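Side-chain contacts in neutral ceramidase (PDB 2ZWS), which catalyses hydrolysis of the N-acyl bond of ceramides to sphingosine and free fatty acid, and also the reverse synthesis, using a zinc ion: residues Y108-Y111 / N112-V115; E120-F123 / N124-D128. All coordinates share one frame; numbering follows the deposited sequence. Where two conformers were deposited one is given.

Contact 1: Y108-Y111 / N112-V115; sequences YAMY and NLSV
L113 reaches back over the turn that precedes it and meets two carbonyl oxygens before it meets a side chain. Its CB sits 3.6 Å from M110 O. One atom further out, CG comes within 3.5 Å of A109 O, and the fork then divides the work: CD2 stays on the A109 O side, while CD1 swings across to M110 SD at 3.7 Å. M110 has two modelled conformers, so this last contact is certain only for the one described. In that conformer CG is anti to the backbone N (chi1 -171°) and the chain then bends at chi2 and chi3, carrying the sulfur round toward L113.

Beneath these side chains is a short, weakly bonded helical turn. Y111 N donates to Y108 O, and N112 N donates to A109 O at 3.0 Å, bent to 140° at the hydrogen. The turn probably borders the substrate site, since Y111 packs edge-to-face on Y445, which is inferred to bind substrate.

Y111 lays one face of its ring against M110 CB, which lies over the centre, and hydrogen-bonds through OH to S447 OG. On the backbone side, a water donates to Y111 O at 2.9 Å and is also hydrogen-bonded to S114 OG, 3.1 Å away. F351, on helix 350-354, touches A109, N112 and L113.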
# COMPACT_ATOMS: atom_id res chain seq x y z
N TYR A 108 -11.24 10.49 7.34
CA TYR A 108 -12.19 9.84 8.26
C TYR A 108 -11.55 9.51 9.58
O TYR A 108 -10.48 8.88 9.65
CB TYR A 108 -12.86 8.63 7.63
CG TYR A 108 -13.88 9.08 6.65
CD1 TYR A 108 -15.13 9.55 7.08
CD2 TYR A 108 -13.60 9.10 5.28
CE1 TYR A 108 -16.04 10.01 6.19
CE2 TYR A 108 -14.53 9.59 4.38
CZ TYR A 108 -15.75 10.02 4.83
OH TYR A 108 -16.71 10.52 3.98
N ALA A 109 -12.22 9.94 10.65
CA ALA A 109 -11.57 9.92 11.96
C ALA A 109 -11.12 8.53 12.40
O ALA A 109 -10.07 8.40 13.00
CB ALA A 109 -12.47 10.56 13.04
N MET A 110 -11.91 7.49 12.11
CA MET A 110 -11.61 6.12 12.53
C MET A 110 -10.18 5.71 12.14
O MET A 110 -9.44 5.09 12.91
CB MET A 110 -12.61 5.15 11.90
CG MET A 110 -12.53 3.71 12.41
SD MET A 110 -12.80 3.58 14.20
CE MET A 110 -14.23 4.59 14.46
N TYR A 111 -9.79 6.09 10.92
CA TYR A 111 -8.53 5.61 10.38
C TYR A 111 -7.34 6.45 10.81
O TYR A 111 -6.19 6.02 10.63
CB TYR A 111 -8.65 5.46 8.85
CG TYR A 111 -9.85 4.60 8.49
CD1 TYR A 111 -10.00 3.34 9.04
CD2 TYR A 111 -10.82 5.03 7.57
CE1 TYR A 111 -11.12 2.54 8.75
CE2 TYR A 111 -11.92 4.24 7.25
CZ TYR A 111 -12.06 2.99 7.84
OH TYR A 111 -13.14 2.25 7.51
N ASN A 112 -7.62 7.62 11.41
CA ASN A 112 -6.58 8.49 11.95
C ASN A 112 -6.44 8.40 13.49
O ASN A 112 -5.55 9.03 14.07
CB ASN A 112 -6.82 9.97 11.60
CG ASN A 112 -6.75 10.28 10.09
OD1 ASN A 112 -7.36 11.27 9.64
ND2 ASN A 112 -5.98 9.53 9.34
N LEU A 113 -7.29 7.60 14.15
CA LEU A 113 -7.37 7.60 15.61
C LEU A 113 -6.04 7.42 16.32
O LEU A 113 -5.67 8.25 17.18
CB LEU A 113 -8.34 6.51 16.06
CG LEU A 113 -9.82 6.84 16.07
CD1 LEU A 113 -10.64 5.59 16.45
CD2 LEU A 113 -10.13 8.01 17.01
N SER A 114 -5.31 6.36 15.98
CA SER A 114 -4.05 6.05 16.70
C SER A 114 -2.92 7.04 16.34
O SER A 114 -1.89 7.11 17.03
CB SER A 114 -3.58 4.64 16.39
OG SER A 114 -3.29 4.55 15.01
N VAL A 115 -3.10 7.76 15.24
CA VAL A 115 -2.11 8.73 14.73
C VAL A 115 -2.34 10.12 15.36
O VAL A 115 -1.52 11.05 15.17
CB VAL A 115 -2.21 8.85 13.18
CG1 VAL A 115 -0.97 9.53 12.62
CG2 VAL A 115 -2.39 7.45 12.51
O HOH W 1 -5.02 4.12 12.45

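Contact 2: E120-F123 / N124-D128; sequences EKTF and NAIVD
N124 N donates to E120 O at 2.8 Å, with 165° at the hydrogen, and V127 N to F123 O at 3.0 Å, straighter still. With the matching bonds from A125 N to K121 O and from I126 N to T122 O, they form the i to i+4 pattern of an alpha helix, here the opening turns of helix 120-138 in the N-terminal ceramidase region.

On the more exposed side of the helix the same spacing brings E120 and N124 together through a water, which donates a hydrogen bond to E120 OE1 (2.7 Å) and accepts one from N124 ND2 (3.0 Å). The amide is thus held by its NH2 end. Its OD1 lies against the aliphatic part of the glutamate, 3.4 Å from E120 CG. E120 has two modelled conformers, so its bridge and its CG contact are certain only for the one described.

N124 ND2 also lies at the edge of the F123 ring, near its plane and 3.4 Å from CD1, with the amide turned 62° from the ring. F123 carries CG anti to its own nitrogen (chi1 173°), which stands the ring out from the helix and leans it toward the next turn, where V127 lies. There V127 CG2 makes a CH-pi contact over one face, 4.0 Å from the centroid and displaced toward the rim. A69 and V70 of helix 68-81 pack on this phenylalanine, and the rings of F118 and H107 meet it.

T122 turns its two branches to different tasks: OG1 hydrogen-bonds to E17, while CG2 lies alongside I126, 3.9 Å from CD1.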
# COMPACT_ATOMS: atom_id res chain seq x y z
N GLU A 120 -0.80 16.37 7.59
CA GLU A 120 -0.81 16.98 6.26
C GLU A 120 0.46 16.72 5.44
O GLU A 120 0.36 16.52 4.23
CB GLU A 120 -1.16 18.47 6.35
CG GLU A 120 -1.34 19.18 5.00
CD GLU A 120 -2.09 20.49 5.15
OE1 GLU A 120 -3.12 20.67 4.46
OE2 GLU A 120 -1.65 21.33 5.97
N LYS A 121 1.65 16.70 6.05
CA LYS A 121 2.87 16.53 5.28
C LYS A 121 2.94 15.13 4.63
O LYS A 121 3.41 14.96 3.50
CB LYS A 121 4.10 16.74 6.17
CG LYS A 121 5.38 17.02 5.40
CD LYS A 121 6.47 17.62 6.30
CE LYS A 121 7.67 18.09 5.47
NZ LYS A 121 7.40 19.40 4.80
N THR A 122 2.50 14.11 5.37
CA THR A 122 2.48 12.75 4.84
C THR A 122 1.40 12.62 3.76
O THR A 122 1.67 12.08 2.64
CB THR A 122 2.26 11.77 5.99
OG1 THR A 122 3.44 11.74 6.81
CG2 THR A 122 1.92 10.35 5.52
N PHE A 123 0.22 13.17 4.04
CA PHE A 123 -0.85 13.19 3.03
C PHE A 123 -0.37 13.84 1.72
O PHE A 123 -0.51 13.28 0.62
CB PHE A 123 -2.10 13.91 3.58
CG PHE A 123 -3.18 14.12 2.56
CD1 PHE A 123 -3.25 15.33 1.84
CD2 PHE A 123 -4.15 13.13 2.31
CE1 PHE A 123 -4.25 15.53 0.87
CE2 PHE A 123 -5.14 13.33 1.33
CZ PHE A 123 -5.20 14.53 0.62
N ASN A 124 0.20 15.02 1.84
CA ASN A 124 0.62 15.75 0.66
C ASN A 124 1.70 14.99 -0.13
O ASN A 124 1.69 15.02 -1.37
CB ASN A 124 1.15 17.14 1.01
CG ASN A 124 0.08 18.12 1.50
OD1 ASN A 124 0.41 19.16 2.13
ND2 ASN A 124 -1.15 17.89 1.15
N ALA A 125 2.63 14.32 0.57
CA ALA A 125 3.69 13.55 -0.12
C ALA A 125 3.10 12.40 -0.92
O ALA A 125 3.61 12.04 -2.00
CB ALA A 125 4.70 13.02 0.87
N ILE A 126 2.05 11.78 -0.35
CA ILE A 126 1.39 10.65 -1.00
C ILE A 126 0.68 11.11 -2.28
O ILE A 126 0.90 10.54 -3.37
CB ILE A 126 0.45 9.92 -0.03
CG1 ILE A 126 1.28 9.24 1.07
CG2 ILE A 126 -0.48 8.96 -0.75
CD1 ILE A 126 0.45 8.75 2.26
N VAL A 127 -0.10 12.18 -2.17
CA VAL A 127 -0.80 12.72 -3.33
C VAL A 127 0.21 13.11 -4.40
O VAL A 127 0.09 12.75 -5.58
CB VAL A 127 -1.65 13.95 -2.95
CG1 VAL A 127 -2.18 14.68 -4.22
CG2 VAL A 127 -2.80 13.49 -2.03
N ASP A 128 1.22 13.85 -3.98
CA ASP A 128 2.19 14.38 -4.95
C ASP A 128 2.95 13.26 -5.64
O ASP A 128 3.22 13.34 -6.83
CB ASP A 128 3.20 15.31 -4.28
CG ASP A 128 2.59 16.63 -3.86
OD1 ASP A 128 1.45 16.95 -4.25
OD2 ASP A 128 3.28 17.36 -3.11
O HOH W 2 -3.68 18.78 2.56

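The two contacts follow one another along the chain, with centres about 16 Å apart and nearest atoms about 8 Å apart, so they do not touch. What connects them is the segment around S106, inferred to bind substrate. In contact 1 the N112 side chain comes within about 4 Å of that of S106, and Y108 N hydrogen-bonds to S106 OG; in contact 2 the side chains of F123 and S106 are about 7 Å apart, while I126 touches F105. Contact 1 also approaches a second inferred substrate residue, with the side chains of Y111 and Y445 about 3 Å apart, and S447 directly precedes the zinc ligand Y448.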